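Local coordinates for protein GphF Dehydratase 1 (Archangium violaceum, PDB 6MBH) that probably dehydrates beta-hydroxyacyl intermediates of the gephyronic acid polyketide synthase, in an engineered form that no longer isomerises the olefin, at residues R131-D136 with R231-A236; P142-E147 with H171-G176; V183-E188 with H199-D204. All coordinates share one frame; numbering follows the deposited sequence.

Overall arrangement
All three contacts belong to the later part of a double-hotdog dehydratase. Interaction 1 lies at the surface, where the loop after strand 121-131 passes the end of strand 224-234. Interaction 2 takes up the same loop further along, as it joins strand 169-175 through the short outer strand 147-148; the two centres are about 25 Å apart. Interaction 3 is buried, about 21 Å from each of the others by centres, and comes within about 5 Å of interaction 1 and 6 Å of interaction 2 by nearest atoms. Strand 178-184, the sheet neighbour of 169-175, leads into it. Its HPALLD motif carries the aspartate that is catalytic in related dehydratases, so it probably borders the active site.

Interaction 1 (R131-D136 with R231-A236); sequences RQLSPD and RIELRA
R235 carries this contact, reaching from just beyond the end of strand 224-234 to D136 and L133 in the loop that follows strand 121-131. With CG anti to its carbonyl carbon (chi1 -60°) and the chain extended from CG to NE, R235 runs out past the D136 carboxylate. CB of R235 is 4.0 Å from OD1 of D136, and CG is as far from that oxygen. CD lies closer, 3.2 Å from D136 OD1, so the aliphatic stem passes beside the acid before the charged end begins. At the guanidinium, NH1 forms a salt bridge with D136 OD2, but the two atoms are modelled too close together and the exact geometry is doubtful. The acid comes to the edge of the guanidinium, its carboxylate plane turned 72° from that of the arginine. NH2 donates to OE1 of E233, two residues back, in a long bond of 3.3 Å, bent to 144° at the hydrogen and tilted from the guanidinium plane. CD1 of L133 stands 3.5 Å from R235 NH2 and 3.6 Å from E233 OE1, its side chain crossing both at about a right angle. E233 is shared, since R231 NE donates to its OE2 at 2.8 Å, and R231 NH1 in turn pairs with E77 on strand 73-81. L133 also packs on T73 of that strand. The chemistry is a surface salt-bridge network of two arginines and two acids, with E77 a third acid beyond R231, so charge probably holds the loop to the strand end, though the D136 half rests on atoms placed too close.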
ATOM      1  N   ARG A 131     -12.041  -5.156  14.803  1.00 35.47           N
ATOM      2  CA  ARG A 131     -13.303  -5.796  15.178  1.00 42.51           C
ATOM      3  C   ARG A 131     -13.125  -7.300  15.119  1.00 33.42           C
ATOM      4  O   ARG A 131     -12.333  -7.785  14.349  1.00 32.32           O
ATOM      5  CB  ARG A 131     -14.456  -5.348  14.262  1.00 51.14           C
ATOM      6  CG  ARG A 131     -15.740  -4.927  15.011  1.00 65.12           C
ATOM      7  CD  ARG A 131     -15.607  -3.530  15.656  1.00 75.05           C
ATOM      8  NE  ARG A 131     -15.477  -2.449  14.666  1.00 79.91           N
ATOM      9  CZ  ARG A 131     -15.083  -1.200  14.942  1.00 83.56           C
ATOM     10  NH1 ARG A 131     -14.754  -0.847  16.184  1.00 85.01           N
ATOM     11  NH2 ARG A 131     -15.011  -0.297  13.971  1.00 82.66           N
ATOM     12  N   GLN A 132     -13.829  -8.031  15.965  1.00 40.83           N
ATOM     13  CA  GLN A 132     -13.858  -9.485  15.866  1.00 33.74           C
ATOM     14  C   GLN A 132     -14.932  -9.812  14.853  1.00 36.19           C
ATOM     15  O   GLN A 132     -16.124  -9.638  15.125  1.00 38.60           O
ATOM     16  CB  GLN A 132     -14.160 -10.101  17.229  1.00 46.41           C
ATOM     17  CG  GLN A 132     -15.288  -9.349  18.012  1.00 54.37           C
ATOM     18  CD  GLN A 132     -15.556  -9.858  19.449  1.00 60.44           C
ATOM     19  OE1 GLN A 132     -16.490 -10.676  19.705  1.00 56.74           O
ATOM     20  NE2 GLN A 132     -14.770  -9.348  20.395  1.00 55.73           N
ATOM     21  N   LEU A 133     -14.530 -10.277  13.699  1.00 40.85           N
ATOM     22  CA  LEU A 133     -15.479 -10.558  12.632  1.00 44.83           C
ATOM     23  C   LEU A 133     -15.756 -12.053  12.637  1.00 43.51           C
ATOM     24  O   LEU A 133     -15.111 -12.826  13.353  1.00 43.36           O
ATOM     25  CB  LEU A 133     -14.952 -10.055  11.268  1.00 40.73           C
ATOM     26  CG  LEU A 133     -14.770  -8.510  11.109  1.00 42.65           C
ATOM     27  CD1 LEU A 133     -14.483  -8.050   9.685  1.00 38.97           C
ATOM     28  CD2 LEU A 133     -15.901  -7.692  11.721  1.00 47.64           C
ATOM     29  N   SER A 134     -16.781 -12.445  11.886  1.00 51.85           N
ATOM     30  CA  SER A 134     -17.145 -13.851  11.799  1.00 50.63           C
ATOM     31  C   SER A 134     -16.002 -14.663  11.175  1.00 48.21           C
ATOM     32  O   SER A 134     -15.198 -14.123  10.399  1.00 44.92           O
ATOM     33  CB  SER A 134     -18.441 -14.001  11.002  1.00 53.87           C
ATOM     34  OG  SER A 134     -19.568 -13.904  11.888  1.00 62.05           O
ATOM     35  N   PRO A 135     -15.882 -15.956  11.524  1.00 47.70           N
ATOM     36  CA  PRO A 135     -14.735 -16.754  11.044  1.00 46.84           C
ATOM     37  C   PRO A 135     -14.703 -16.851   9.527  1.00 43.75           C
ATOM     38  O   PRO A 135     -15.748 -16.915   8.875  1.00 48.02           O
ATOM     39  CB  PRO A 135     -14.973 -18.139  11.668  1.00 54.60           C
ATOM     40  CG  PRO A 135     -16.455 -18.137  12.115  1.00 53.37           C
ATOM     41  CD  PRO A 135     -16.761 -16.715  12.447  1.00 51.41           C
ATOM     42  N   ASP A 136     -13.487 -16.890   8.968  1.00 39.77           N
ATOM     43  CA  ASP A 136     -13.278 -16.978   7.522  1.00 40.55           C
ATOM     44  C   ASP A 136     -13.035 -18.427   7.092  1.00 39.39           C
ATOM     45  O   ASP A 136     -12.108 -19.079   7.584  1.00 41.65           O
ATOM     46  CB  ASP A 136     -12.122 -16.073   7.128  1.00 45.31           C
ATOM     47  CG  ASP A 136     -12.303 -14.665   7.685  1.00 50.59           C
ATOM     48  OD1 ASP A 136     -11.571 -14.273   8.612  1.00 50.17           O
ATOM     49  OD2 ASP A 136     -13.233 -13.975   7.222  1.00 50.35           O
ATOM     50  N   ARG A 231     -11.953   1.639   2.448  1.00 24.07           N
ATOM     51  CA  ARG A 231     -11.790   0.745   3.594  1.00 24.86           C
ATOM     52  C   ARG A 231     -10.749  -0.311   3.261  1.00 26.57           C
ATOM     53  O   ARG A 231     -10.733  -0.840   2.152  1.00 28.10           O
ATOM     54  CB  ARG A 231     -13.130   0.061   3.942  1.00 26.77           C
ATOM     55  CG  ARG A 231     -13.088  -0.902   5.063  1.00 31.33           C
ATOM     56  CD  ARG A 231     -14.548  -1.474   5.286  1.00 34.10           C
ATOM     57  NE  ARG A 231     -14.737  -1.881   6.658  1.00 38.30           N
ATOM     58  CZ  ARG A 231     -15.115  -1.044   7.632  1.00 43.48           C
ATOM     59  NH1 ARG A 231     -15.308   0.249   7.363  1.00 44.62           N
ATOM     60  NH2 ARG A 231     -15.284  -1.490   8.884  1.00 41.61           N
ATOM     61  N   ILE A 232      -9.898  -0.643   4.231  1.00 22.74           N
ATOM     62  CA  ILE A 232      -9.032  -1.824   4.160  1.00 19.48           C
ATOM     63  C   ILE A 232      -9.333  -2.653   5.393  1.00 26.21           C
ATOM     64  O   ILE A 232      -9.372  -2.111   6.498  1.00 28.70           O
ATOM     65  CB  ILE A 232      -7.541  -1.452   4.139  1.00 24.02           C
ATOM     66  CG1 ILE A 232      -7.198  -0.672   2.909  1.00 33.13           C
ATOM     67  CG2 ILE A 232      -6.686  -2.689   4.122  1.00 24.00           C
ATOM     68  CD1 ILE A 232      -5.843   0.118   3.123  1.00 36.13           C
ATOM     69  N   GLU A 233      -9.605  -3.948   5.210  1.00 22.53           N
ATOM     70  CA  GLU A 233      -9.786  -4.850   6.366  1.00 20.34           C
ATOM     71  C   GLU A 233      -8.713  -5.923   6.239  1.00 24.58           C
ATOM     72  O   GLU A 233      -8.591  -6.537   5.171  1.00 27.14           O
ATOM     73  CB  GLU A 233     -11.177  -5.519   6.405  1.00 30.34           C
ATOM     74  CG  GLU A 233     -12.355  -4.602   6.636  1.00 41.22           C
ATOM     75  CD  GLU A 233     -13.708  -5.328   6.656  1.00 51.87           C
ATOM     76  OE1 GLU A 233     -13.716  -6.556   6.447  1.00 53.84           O
ATOM     77  OE2 GLU A 233     -14.746  -4.654   6.890  1.00 53.63           O
ATOM     78  N   LEU A 234      -7.912  -6.150   7.291  1.00 21.09           N
ATOM     79  CA  LEU A 234      -6.883  -7.190   7.276  1.00 20.86           C
ATOM     80  C   LEU A 234      -7.201  -8.272   8.300  1.00 22.69           C
ATOM     81  O   LEU A 234      -7.279  -7.994   9.495  1.00 23.16           O
ATOM     82  CB  LEU A 234      -5.521  -6.603   7.607  1.00 20.53           C
ATOM     83  CG  LEU A 234      -4.347  -7.580   7.489  1.00 21.39           C
ATOM     84  CD1 LEU A 234      -4.088  -7.960   6.000  1.00 18.89           C
ATOM     85  CD2 LEU A 234      -3.060  -6.961   8.034  1.00 22.95           C
ATOM     86  N   ARG A 235      -7.374  -9.504   7.819  1.00 22.91           N
ATOM     87  CA  ARG A 235      -7.797 -10.643   8.673  1.00 24.24           C
ATOM     88  C   ARG A 235      -6.648 -11.556   9.083  1.00 28.65           C
ATOM     89  O   ARG A 235      -6.879 -12.374   9.949  1.00 33.72           O
ATOM     90  CB  ARG A 235      -8.822 -11.505   7.942  1.00 23.81           C
ATOM     91  CG  ARG A 235     -10.072 -10.744   7.557  1.00 29.54           C
ATOM     92  CD  ARG A 235     -11.138 -11.584   6.919  1.00 34.71           C
ATOM     93  NE  ARG A 235     -12.203 -10.692   6.539  1.00 44.04           N
ATOM     94  CZ  ARG A 235     -13.459 -10.789   6.924  1.00 51.48           C
ATOM     95  NH1 ARG A 235     -13.896 -11.874   7.528  1.00 55.86           N
ATOM     96  NH2 ARG A 235     -14.284  -9.792   6.704  1.00 54.19           N
ATOM     97  N   ALA A 236      -5.504 -11.473   8.423  1.00 24.36           N
ATOM     98  CA  ALA A 236      -4.345 -12.318   8.760  1.00 25.46           C
ATOM     99  C   ALA A 236      -3.096 -11.463   8.576  1.00 21.24           C
ATOM    100  O   ALA A 236      -3.097 -10.683   7.656  1.00 24.18           O
ATOM    101  CB  ALA A 236      -4.320 -13.514   7.865  1.00 29.09           C
TER

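Interaction 2 (P142-E147 with H171-G176); sequences PRLDGE and HLERRG
E147 and R174 form an antiparallel beta bridge, a hydrogen-bonded pair that adds the short strand 147-148 to strand 169-175 at the outer edge of the sheet structure of this double-hotdog fold. Both backbone bonds are nearly straight: E147 N donates to R174 O at 2.9 Å, and R174 N returns to E147 O at 2.8 Å. The chain reaches this pairing steeply, for the lines through CA 144 to 147 and CA 172 to 175 are 99° apart. One residue earlier, G146 N gives a third bond, 2.9 Å and 176° at the hydrogen, to OE2 of E173, which is met on its anti side, 23° out of the carboxylate plane. A bend at chi2 of E173 turns its carboxylate to this amide. Replacing E173 by an alanine removes that acceptor and would probably leave the G146 amide without its mate and the approach to the bridge less firmly held. G146 itself comes so close that a beta carbon would clash with R174 O. Before it, L144 lays CD2 against R175 CB at 3.6 Å, while its side chain also packs on E178 and I180 of strand 178-184. D145 OD1 stands 4.4 Å from E173 OE2, a like-charged pair whose repulsion is probably eased by the salt bridge of D145 OD2 with R143. Beyond the bridge the R174 side chain turns to the end of its own strand, where NE and NH2 both hold the single acceptor G176 O, each at 2.9 Å, and NH1 donates to L213 O of helix 200-214.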
ATOM      1  N   PRO A 142     -12.831 -16.880  -5.920  1.00 28.60           N
ATOM      2  CA  PRO A 142     -13.752 -17.211  -7.026  1.00 31.85           C
ATOM      3  C   PRO A 142     -12.980 -17.771  -8.213  1.00 26.33           C
ATOM      4  O   PRO A 142     -11.793 -17.476  -8.402  1.00 26.04           O
ATOM      5  CB  PRO A 142     -14.405 -15.861  -7.369  1.00 37.13           C
ATOM      6  CG  PRO A 142     -14.032 -14.896  -6.256  1.00 35.96           C
ATOM      7  CD  PRO A 142     -12.736 -15.432  -5.661  1.00 31.29           C
ATOM      8  N   ARG A 143     -13.681 -18.565  -9.026  1.00 26.60           N
ATOM      9  CA  ARG A 143     -13.095 -19.069 -10.254  1.00 30.41           C
ATOM     10  C   ARG A 143     -13.201 -17.981 -11.304  1.00 29.43           C
ATOM     11  O   ARG A 143     -14.238 -17.314 -11.393  1.00 32.37           O
ATOM     12  CB  ARG A 143     -13.822 -20.321 -10.768  1.00 37.90           C
ATOM     13  CG  ARG A 143     -13.149 -20.869 -12.039  1.00 38.21           C
ATOM     14  CD  ARG A 143     -13.916 -22.021 -12.688  1.00 44.95           C
ATOM     15  NE  ARG A 143     -13.634 -23.288 -12.052  1.00 46.66           N
ATOM     16  CZ  ARG A 143     -12.859 -24.242 -12.573  1.00 43.03           C
ATOM     17  NH1 ARG A 143     -12.694 -25.374 -11.883  1.00 42.66           N
ATOM     18  NH2 ARG A 143     -12.267 -24.078 -13.769  1.00 35.95           N
ATOM     19  N   LEU A 144     -12.171 -17.878 -12.149  1.00 26.64           N
ATOM     20  CA  LEU A 144     -12.205 -16.964 -13.283  1.00 32.57           C
ATOM     21  C   LEU A 144     -11.333 -17.556 -14.391  1.00 38.29           C
ATOM     22  O   LEU A 144     -10.092 -17.450 -14.348  1.00 39.01           O
ATOM     23  CB  LEU A 144     -11.713 -15.577 -12.862  1.00 26.23           C
ATOM     24  CG  LEU A 144     -11.925 -14.441 -13.866  1.00 31.02           C
ATOM     25  CD1 LEU A 144     -11.494 -13.136 -13.208  1.00 33.39           C
ATOM     26  CD2 LEU A 144     -11.019 -14.557 -15.059  1.00 38.84           C
ATOM     27  N   ASP A 145     -11.977 -18.110 -15.400  1.00 35.80           N
ATOM     28  CA  ASP A 145     -11.275 -18.558 -16.591  1.00 38.35           C
ATOM     29  C   ASP A 145     -11.352 -17.463 -17.650  1.00 36.75           C
ATOM     30  O   ASP A 145     -12.442 -17.060 -18.060  1.00 36.29           O
ATOM     31  CB  ASP A 145     -11.848 -19.878 -17.081  1.00 44.46           C
ATOM     32  CG  ASP A 145     -11.513 -21.025 -16.114  1.00 50.61           C
ATOM     33  OD1 ASP A 145     -10.308 -21.233 -15.792  1.00 53.44           O
ATOM     34  OD2 ASP A 145     -12.445 -21.658 -15.614  1.00 51.57           O
ATOM     35  N   GLY A 146     -10.203 -16.951 -18.058  1.00 33.38           N
ATOM     36  CA  GLY A 146     -10.159 -15.819 -18.965  1.00 31.25           C
ATOM     37  C   GLY A 146      -8.894 -15.837 -19.770  1.00 37.91           C
ATOM     38  O   GLY A 146      -8.461 -16.892 -20.254  1.00 40.68           O
ATOM     39  N   GLU A 147      -8.333 -14.668 -19.991  1.00 32.55           N
ATOM     40  CA  GLU A 147      -7.163 -14.542 -20.829  1.00 38.41           C
ATOM     41  C   GLU A 147      -6.017 -14.170 -19.915  1.00 30.41           C
ATOM     42  O   GLU A 147      -6.179 -13.293 -19.065  1.00 25.33           O
ATOM     43  CB  GLU A 147      -7.359 -13.476 -21.919  1.00 56.13           C
ATOM     44  CG  GLU A 147      -8.704 -13.535 -22.642  1.00 73.43           C
ATOM     45  CD  GLU A 147      -9.754 -12.591 -22.046  1.00 83.84           C
ATOM     46  OE1 GLU A 147      -9.483 -11.363 -22.003  1.00 87.46           O
ATOM     47  OE2 GLU A 147     -10.842 -13.078 -21.626  1.00 87.32           O
ATOM     48  N   HIS A 171       1.212 -14.480 -12.115  1.00 20.10           N
ATOM     49  CA  HIS A 171       0.252 -14.820 -13.152  1.00 22.30           C
ATOM     50  C   HIS A 171      -0.911 -13.881 -12.932  1.00 21.96           C
ATOM     51  O   HIS A 171      -1.213 -13.505 -11.779  1.00 20.99           O
ATOM     52  CB  HIS A 171      -0.195 -16.277 -13.045  1.00 23.96           C
ATOM     53  CG  HIS A 171      -1.062 -16.732 -14.183  1.00 28.92           C
ATOM     54  ND1 HIS A 171      -2.438 -16.753 -14.107  1.00 32.16           N
ATOM     55  CD2 HIS A 171      -0.746 -17.188 -15.417  1.00 31.85           C
ATOM     56  CE1 HIS A 171      -2.937 -17.203 -15.246  1.00 30.67           C
ATOM     57  NE2 HIS A 171      -1.931 -17.477 -16.057  1.00 33.09           N
ATOM     58  N   LEU A 172      -1.545 -13.491 -14.029  1.00 21.02           N
ATOM     59  CA  LEU A 172      -2.711 -12.621 -13.935  1.00 19.58           C
ATOM     60  C   LEU A 172      -3.653 -12.995 -15.067  1.00 21.43           C
ATOM     61  O   LEU A 172      -3.242 -13.032 -16.217  1.00 23.34           O
ATOM     62  CB  LEU A 172      -2.267 -11.145 -14.024  1.00 19.54           C
ATOM     63  CG  LEU A 172      -3.392 -10.103 -13.984  1.00 21.16           C
ATOM     64  CD1 LEU A 172      -4.178 -10.219 -12.634  1.00 18.63           C
ATOM     65  CD2 LEU A 172      -2.831  -8.676 -14.061  1.00 19.05           C
ATOM     66  N   GLU A 173      -4.878 -13.347 -14.703  1.00 22.16           N
ATOM     67  CA  GLU A 173      -5.897 -13.792 -15.676  1.00 22.59           C
ATOM     68  C   GLU A 173      -7.077 -12.821 -15.644  1.00 20.84           C
ATOM     69  O   GLU A 173      -7.576 -12.569 -14.582  1.00 23.22           O
ATOM     70  CB  GLU A 173      -6.324 -15.206 -15.312  1.00 29.04           C
ATOM     71  CG  GLU A 173      -7.199 -15.828 -16.362  1.00 37.90           C
ATOM     72  CD  GLU A 173      -6.760 -17.205 -16.807  1.00 45.15           C
ATOM     73  OE1 GLU A 173      -5.563 -17.456 -16.849  1.00 47.86           O
ATOM     74  OE2 GLU A 173      -7.624 -18.001 -17.108  1.00 46.98           O
ATOM     75  N   ARG A 174      -7.499 -12.321 -16.800  1.00 22.70           N
ATOM     76  CA  ARG A 174      -8.585 -11.317 -16.792  1.00 24.76           C
ATOM     77  C   ARG A 174      -9.795 -11.768 -17.608  1.00 25.18           C
ATOM     78  O   ARG A 174      -9.645 -12.518 -18.528  1.00 27.50           O
ATOM     79  CB  ARG A 174      -8.107  -9.939 -17.274  1.00 28.35           C
ATOM     80  CG  ARG A 174      -8.319  -9.632 -18.747  1.00 38.95           C
ATOM     81  CD  ARG A 174      -7.813  -8.262 -19.181  1.00 38.89           C
ATOM     82  NE  ARG A 174      -8.795  -7.216 -18.973  1.00 40.29           N
ATOM     83  CZ  ARG A 174      -8.604  -5.901 -19.063  1.00 41.56           C
ATOM     84  NH1 ARG A 174      -7.430  -5.399 -19.405  1.00 34.45           N
ATOM     85  NH2 ARG A 174      -9.603  -5.088 -18.790  1.00 42.50           N
ATOM     86  N   ARG A 175     -10.954 -11.311 -17.182  1.00 25.57           N
ATOM     87  CA  ARG A 175     -12.210 -11.518 -17.925  1.00 26.57           C
ATOM     88  C   ARG A 175     -12.937 -10.186 -17.822  1.00 29.82           C
ATOM     89  O   ARG A 175     -13.458  -9.909 -16.780  1.00 29.11           O
ATOM     90  CB  ARG A 175     -13.021 -12.670 -17.345  1.00 30.21           C
ATOM     91  CG  ARG A 175     -14.328 -12.907 -18.078  1.00 40.51           C
ATOM     92  CD  ARG A 175     -14.932 -14.083 -17.377  1.00 50.06           C
ATOM     93  NE  ARG A 175     -16.154 -14.542 -17.974  1.00 66.74           N
ATOM     94  CZ  ARG A 175     -17.065 -15.203 -17.290  1.00 76.31           C
ATOM     95  NH1 ARG A 175     -16.787 -15.607 -16.063  1.00 77.59           N
ATOM     96  NH2 ARG A 175     -18.259 -15.412 -17.810  1.00 79.77           N
ATOM     97  N   GLY A 176     -12.857  -9.374 -18.863  1.00 29.35           N
ATOM     98  CA  GLY A 176     -13.456  -8.040 -18.802  1.00 31.13           C
ATOM     99  C   GLY A 176     -12.708  -7.171 -17.809  1.00 28.44           C
ATOM    100  O   GLY A 176     -11.504  -7.087 -17.899  1.00 25.55           O
TER

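Interaction 3 (V183-E188 with H199-D204); sequences VCLQGE and HPALLD
Apolar contact between L185 and the first turn of helix 200-214 does most of the work, and both sides are buried. From L185, CD2 rests on A201 CB at 3.8 Å and CD1 reaches H199 CB at 4.0 Å, while both methyls border L202. CG of L185 is anti to its carbonyl carbon (chi1 -53°), which places the two methyls over A201 and H199. Two residues back, V183 adds CG1 against L202 CG at 3.9 Å, so L202 is touched from the end of strand 178-184 as well as from the loop beyond it; V242 on strand 241-248 packs on both V183 and L202. The helix start is the HPALLD motif of polyketide synthase dehydratases, whose final aspartate is catalytic in relatives; here D204 bonds to Y162 and Q208. The capping bonds lie within the helix segment. H199 is the N-cap: its ND1 accepts from A201 N at 2.8 Å, with the donor close to the ring plane, and its carbonyl oxygen receives both L202 N and L203 N. On the other side of the ring, H199 NE2 bonds to E192 OE1, so the imidazole is gripped at both nitrogens and its rotation is probably fixed.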
ATOM      1  N   VAL A 183       0.326 -13.490  -6.474  1.00 17.06           N
ATOM      2  CA  VAL A 183       1.396 -12.600  -6.041  1.00 18.77           C
ATOM      3  C   VAL A 183       2.243 -13.366  -5.024  1.00 19.33           C
ATOM      4  O   VAL A 183       1.690 -13.989  -4.117  1.00 20.36           O
ATOM      5  CB  VAL A 183       0.785 -11.331  -5.431  1.00 22.54           C
ATOM      6  CG1 VAL A 183       1.854 -10.604  -4.629  1.00 24.52           C
ATOM      7  CG2 VAL A 183       0.235 -10.442  -6.597  1.00 22.38           C
ATOM      8  N   CYS A 184       3.570 -13.394  -5.207  1.00 19.58           N
ATOM      9  CA  CYS A 184       4.445 -14.093  -4.268  1.00 21.59           C
ATOM     10  C   CYS A 184       5.694 -13.245  -4.007  1.00 23.29           C
ATOM     11  O   CYS A 184       6.343 -12.813  -4.965  1.00 24.55           O
ATOM     12  CB  CYS A 184       4.870 -15.434  -4.855  1.00 23.86           C
ATOM     13  SG  CYS A 184       5.688 -16.565  -3.687  1.00 34.29           S
ATOM     14  N   LEU A 185       6.043 -13.010  -2.727  1.00 20.64           N
ATOM     15  CA  LEU A 185       7.334 -12.405  -2.421  1.00 22.44           C
ATOM     16  C   LEU A 185       8.452 -13.438  -2.387  1.00 23.47           C
ATOM     17  O   LEU A 185       8.279 -14.577  -1.970  1.00 28.58           O
ATOM     18  CB  LEU A 185       7.288 -11.695  -1.070  1.00 21.98           C
ATOM     19  CG  LEU A 185       6.149 -10.684  -0.919  1.00 20.85           C
ATOM     20  CD1 LEU A 185       6.202 -10.236   0.549  1.00 19.69           C
ATOM     21  CD2 LEU A 185       6.350  -9.477  -1.862  1.00 24.03           C
ATOM     22  N   GLN A 186       9.647 -12.986  -2.731  1.00 29.97           N
ATOM     23  CA  GLN A 186      10.827 -13.799  -2.506  1.00 36.95           C
ATOM     24  C   GLN A 186      11.894 -12.878  -1.927  1.00 29.54           C
ATOM     25  O   GLN A 186      11.637 -11.717  -1.640  1.00 27.54           O
ATOM     26  CB  GLN A 186      11.294 -14.511  -3.798  1.00 44.88           C
ATOM     27  CG  GLN A 186      10.527 -15.824  -4.192  1.00 48.44           C
ATOM     28  CD  GLN A 186      11.370 -16.688  -5.135  1.00 56.86           C
ATOM     29  OE1 GLN A 186      12.297 -16.181  -5.757  1.00 61.38           O
ATOM     30  NE2 GLN A 186      11.086 -17.986  -5.206  1.00 55.34           N
ATOM     31  N   GLY A 187      13.087 -13.427  -1.729  1.00 28.03           N
ATOM     32  CA  GLY A 187      14.242 -12.657  -1.280  1.00 29.59           C
ATOM     33  C   GLY A 187      14.022 -11.990   0.073  1.00 27.36           C
ATOM     34  O   GLY A 187      13.409 -12.535   1.001  1.00 28.62           O
ATOM     35  N   GLU A 188      14.572 -10.786   0.181  1.00 27.31           N
ATOM     36  CA  GLU A 188      14.546 -10.077   1.441  1.00 29.19           C
ATOM     37  C   GLU A 188      13.117  -9.758   1.851  1.00 26.35           C
ATOM     38  O   GLU A 188      12.777  -9.832   3.032  1.00 26.77           O
ATOM     39  CB  GLU A 188      15.374  -8.811   1.306  1.00 32.84           C
ATOM     40  CG  GLU A 188      15.437  -7.988   2.521  1.00 44.29           C
ATOM     41  CD  GLU A 188      16.476  -6.868   2.384  1.00 58.62           C
ATOM     42  OE1 GLU A 188      16.615  -6.056   3.334  1.00 61.25           O
ATOM     43  OE2 GLU A 188      17.155  -6.811   1.324  1.00 62.53           O
ATOM     44  N   HIS A 199       2.872  -6.771   4.086  1.00 19.97           N
ATOM     45  CA  HIS A 199       4.079  -6.166   3.493  1.00 22.04           C
ATOM     46  C   HIS A 199       3.715  -5.221   2.331  1.00 20.72           C
ATOM     47  O   HIS A 199       3.015  -5.632   1.390  1.00 16.72           O
ATOM     48  CB  HIS A 199       5.047  -7.268   2.991  1.00 21.98           C
ATOM     49  CG  HIS A 199       6.445  -6.765   2.711  1.00 22.76           C
ATOM     50  ND1 HIS A 199       6.713  -5.715   1.843  1.00 22.17           N
ATOM     51  CD2 HIS A 199       7.640  -7.132   3.238  1.00 21.47           C
ATOM     52  CE1 HIS A 199       8.014  -5.448   1.873  1.00 26.19           C
ATOM     53  NE2 HIS A 199       8.594  -6.295   2.713  1.00 24.10           N
ATOM     54  N   PRO A 200       4.192  -3.989   2.350  1.00 19.48           N
ATOM     55  CA  PRO A 200       3.910  -3.041   1.258  1.00 19.95           C
ATOM     56  C   PRO A 200       4.252  -3.572  -0.101  1.00 19.04           C
ATOM     57  O   PRO A 200       3.539  -3.231  -1.029  1.00 19.10           O
ATOM     58  CB  PRO A 200       4.794  -1.841   1.604  1.00 21.17           C
ATOM     59  CG  PRO A 200       4.907  -1.871   3.108  1.00 24.03           C
ATOM     60  CD  PRO A 200       4.893  -3.379   3.480  1.00 18.07           C
ATOM     61  N   ALA A 201       5.307  -4.408  -0.253  1.00 18.90           N
ATOM     62  CA  ALA A 201       5.621  -4.952  -1.575  1.00 18.98           C
ATOM     63  C   ALA A 201       4.526  -5.920  -2.036  1.00 20.58           C
ATOM     64  O   ALA A 201       4.279  -6.041  -3.240  1.00 21.48           O
ATOM     65  CB  ALA A 201       6.937  -5.693  -1.553  1.00 19.07           C
ATOM     66  N   LEU A 202       3.859  -6.615  -1.094  1.00 18.44           N
ATOM     67  CA  LEU A 202       2.806  -7.528  -1.508  1.00 18.04           C
ATOM     68  C   LEU A 202       1.528  -6.763  -1.881  1.00 21.18           C
ATOM     69  O   LEU A 202       0.901  -7.062  -2.913  1.00 20.30           O
ATOM     70  CB  LEU A 202       2.548  -8.555  -0.392  1.00 21.12           C
ATOM     71  CG  LEU A 202       1.571  -9.671  -0.806  1.00 22.06           C
ATOM     72  CD1 LEU A 202       1.971 -10.919  -0.099  1.00 23.45           C
ATOM     73  CD2 LEU A 202       0.222  -9.257  -0.282  1.00 23.45           C
ATOM     74  N   LEU A 203       1.173  -5.729  -1.086  1.00 17.69           N
ATOM     75  CA  LEU A 203      -0.015  -4.932  -1.414  1.00 17.42           C
ATOM     76  C   LEU A 203       0.220  -4.148  -2.701  1.00 19.73           C
ATOM     77  O   LEU A 203      -0.678  -4.068  -3.563  1.00 17.86           O
ATOM     78  CB  LEU A 203      -0.394  -4.000  -0.242  1.00 19.61           C
ATOM     79  CG  LEU A 203      -1.737  -3.261  -0.498  1.00 17.95           C
ATOM     80  CD1 LEU A 203      -2.951  -4.216  -0.823  1.00 18.94           C
ATOM     81  CD2 LEU A 203      -2.076  -2.327   0.640  1.00 19.87           C
ATOM     82  N   ASP A 204       1.444  -3.622  -2.884  1.00 17.12           N
ATOM     83  CA  ASP A 204       1.741  -2.927  -4.126  1.00 15.29           C
ATOM     84  C   ASP A 204       1.578  -3.867  -5.301  1.00 14.27           C
ATOM     85  O   ASP A 204       1.141  -3.466  -6.371  1.00 16.96           O
ATOM     86  CB  ASP A 204       3.188  -2.397  -4.118  1.00 18.35           C
ATOM     87  CG  ASP A 204       3.620  -1.890  -5.502  1.00 20.46           C
ATOM     88  OD1 ASP A 204       3.181  -0.764  -5.853  1.00 20.65           O
ATOM     89  OD2 ASP A 204       4.383  -2.626  -6.196  1.00 21.10           O
TER